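Local coordinates for Phosphoglucosamine/phosphogalactosamine mutase (Sulfolobus tokodaii, PDB 2F7L), which interconverts the 6-phosphates and 1-phosphates of glucosamine and galactosamine for UDP-GlcNAc and UDP-GalNAc synthesis, using one magnesium ion per subunit, at residues A347-L352 and E362-L367. Numbering follows the deposited sequence.
Sequences ALMLEL and ELFDRL
With CG anti to the backbone N in both residues (chi1 -173° in Leu352), the side chains of Met349 and Leu352 carry their ends to Leu363, whose CB already points at 347-352, between two successive helices, 342-356 and 360-365, of the third alpha/beta/alpha domain of this phosphohexose mutase. The contact is a small, buried, apolar one. Leu352 and Leu363 meet methyl to methyl, 3.3 Å from CD1 to CD1, with CG and CD2 of Leu363 behind at 4.0 Å and 4.1 Å from Leu352 CD1. Met349 bends at chi2 and chi3 and swings its thioether toward 362-367, although its CB points along the interface rather than across it. Its SD passes Leu363 CD1 at a looser 4.4 Å. Helix 259-272 flanks the same cluster, with Leu265 against Leu363, Trp269 against Leu352 and Ser262 against Met349. Within 362-367, Arg366 NH1 forms a salt bridge with Glu362 OE2 at 2.9 Å; this oxygen accepts through its anti lone pair and sits 33° out of the guanidinium plane of Arg366. Phe364 crosses Met349 at about a right angle, and the methionine methyl CE approaches the ring obliquely, 3.7 Å from Phe364 CZ.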
loop_
_atom_site.group_PDB
_atom_site.type_symbol
_atom_site.label_atom_id
_atom_site.label_comp_id
_atom_site.label_asym_id
_atom_site.label_seq_id
_atom_site.Cartn_x
_atom_site.Cartn_y
_atom_site.Cartn_z
ATOM N N ALA A 347 -6.029 9.194 -10.421
ATOM C CA ALA A 347 -6.734 9.298 -11.694
ATOM C C ALA A 347 -8.212 8.922 -11.544
ATOM O O ALA A 347 -9.101 9.597 -12.084
ATOM C CB ALA A 347 -6.076 8.390 -12.737
ATOM N N LEU A 348 -8.476 7.832 -10.837
ATOM C CA LEU A 348 -9.838 7.400 -10.638
ATOM C C LEU A 348 -10.580 8.449 -9.838
ATOM O O LEU A 348 -11.765 8.681 -10.057
ATOM C CB LEU A 348 -9.874 6.070 -9.896
ATOM C CG LEU A 348 -9.476 4.849 -10.720
ATOM C CD1 LEU A 348 -9.364 3.627 -9.822
ATOM C CD2 LEU A 348 -10.502 4.620 -11.811
ATOM N N MET A 349 -9.879 9.097 -8.918
ATOM C CA MET A 349 -10.523 10.099 -8.086
ATOM C C MET A 349 -10.960 11.278 -8.926
ATOM O O MET A 349 -12.091 11.738 -8.812
ATOM C CB MET A 349 -9.584 10.567 -6.972
ATOM C CG MET A 349 -10.257 11.448 -5.918
ATOM S SD MET A 349 -11.547 10.589 -4.991
ATOM C CE MET A 349 -10.651 10.132 -3.499
ATOM N N LEU A 350 -10.054 11.774 -9.765
ATOM C CA LEU A 350 -10.371 12.899 -10.643
ATOM C C LEU A 350 -11.515 12.528 -11.596
ATOM O O LEU A 350 -12.193 13.414 -12.116
ATOM C CB LEU A 350 -9.141 13.327 -11.457
ATOM C CG LEU A 350 -8.003 14.028 -10.714
ATOM C CD1 LEU A 350 -7.003 14.560 -11.714
ATOM C CD2 LEU A 350 -8.538 15.171 -9.876
ATOM N N GLU A 351 -11.724 11.235 -11.838
ATOM C CA GLU A 351 -12.812 10.843 -12.714
ATOM C C GLU A 351 -14.088 10.972 -11.888
ATOM O O GLU A 351 -14.941 11.803 -12.183
ATOM C CB GLU A 351 -12.648 9.406 -13.234
ATOM C CG GLU A 351 -12.980 9.284 -14.725
ATOM C CD GLU A 351 -13.231 7.846 -15.208
ATOM O OE1 GLU A 351 -13.277 7.634 -16.446
ATOM O OE2 GLU A 351 -13.394 6.931 -14.366
ATOM N N LEU A 352 -14.193 10.162 -10.839
ATOM C CA LEU A 352 -15.329 10.169 -9.916
ATOM C C LEU A 352 -15.745 11.611 -9.567
ATOM O O LEU A 352 -16.921 11.966 -9.591
ATOM C CB LEU A 352 -14.925 9.397 -8.654
ATOM C CG LEU A 352 -15.889 9.057 -7.514
ATOM C CD1 LEU A 352 -15.590 9.936 -6.305
ATOM C CD2 LEU A 352 -17.333 9.195 -8.005
ATOM N N GLU A 362 -17.255 18.295 -0.570
ATOM C CA GLU A 362 -18.619 17.815 -0.526
ATOM C C GLU A 362 -18.658 16.316 -0.752
ATOM O O GLU A 362 -19.296 15.590 0.007
ATOM C CB GLU A 362 -19.486 18.505 -1.578
ATOM C CG GLU A 362 -20.949 18.087 -1.442
ATOM C CD GLU A 362 -21.834 18.523 -2.598
ATOM O OE1 GLU A 362 -21.748 19.712 -2.997
ATOM O OE2 GLU A 362 -22.625 17.668 -3.090
ATOM N N LEU A 363 -17.973 15.867 -1.802
ATOM C CA LEU A 363 -17.901 14.449 -2.169
ATOM C C LEU A 363 -17.652 13.571 -0.951
ATOM O O LEU A 363 -18.358 12.601 -0.709
ATOM C CB LEU A 363 -16.763 14.241 -3.170
ATOM C CG LEU A 363 -16.784 13.062 -4.144
ATOM C CD1 LEU A 363 -15.494 12.292 -4.005
ATOM C CD2 LEU A 363 -17.976 12.168 -3.890
ATOM N N PHE A 364 -16.626 13.924 -0.191
ATOM C CA PHE A 364 -16.266 13.178 1.000
ATOM C C PHE A 364 -17.340 13.222 2.060
ATOM O O PHE A 364 -17.578 12.225 2.761
ATOM C CB PHE A 364 -14.945 13.696 1.569
ATOM C CG PHE A 364 -13.748 13.032 0.969
ATOM C CD1 PHE A 364 -12.986 13.679 -0.001
ATOM C CD2 PHE A 364 -13.426 11.716 1.323
ATOM C CE1 PHE A 364 -11.929 13.022 -0.609
ATOM C CE2 PHE A 364 -12.373 11.056 0.723
ATOM C CZ PHE A 364 -11.624 11.706 -0.245
ATOM N N ASP A 365 -17.989 14.376 2.180
ATOM C CA ASP A 365 -19.043 14.497 3.156
ATOM C C ASP A 365 -20.179 13.530 2.876
ATOM O O ASP A 365 -20.929 13.212 3.775
ATOM C CB ASP A 365 -19.557 15.927 3.237
ATOM C CG ASP A 365 -18.632 16.831 4.035
ATOM O OD1 ASP A 365 -17.898 16.324 4.915
ATOM O OD2 ASP A 365 -18.648 18.057 3.793
ATOM N N ARG A 366 -20.302 13.033 1.650
ATOM C CA ARG A 366 -21.372 12.087 1.345
ATOM C C ARG A 366 -21.204 10.766 2.100
ATOM O O ARG A 366 -22.056 9.895 2.014
ATOM C CB ARG A 366 -21.427 11.744 -0.149
ATOM C CG ARG A 366 -21.775 12.859 -1.143
ATOM C CD ARG A 366 -22.226 12.176 -2.446
ATOM N NE ARG A 366 -21.942 12.889 -3.694
ATOM C CZ ARG A 366 -22.375 14.110 -3.995
ATOM N NH1 ARG A 366 -23.125 14.809 -3.137
ATOM N NH2 ARG A 366 -22.080 14.623 -5.182
ATOM N N LEU A 367 -20.101 10.607 2.828
ATOM C CA LEU A 367 -19.829 9.362 3.572
ATOM C C LEU A 367 -20.218 9.424 5.053
ATOM O O LEU A 367 -20.271 10.503 5.659
ATOM C CB LEU A 367 -18.332 9.011 3.500
ATOM C CG LEU A 367 -17.656 8.088 2.486
ATOM C CD1 LEU A 367 -18.522 7.866 1.284
ATOM C CD2 LEU A 367 -16.315 8.693 2.087
#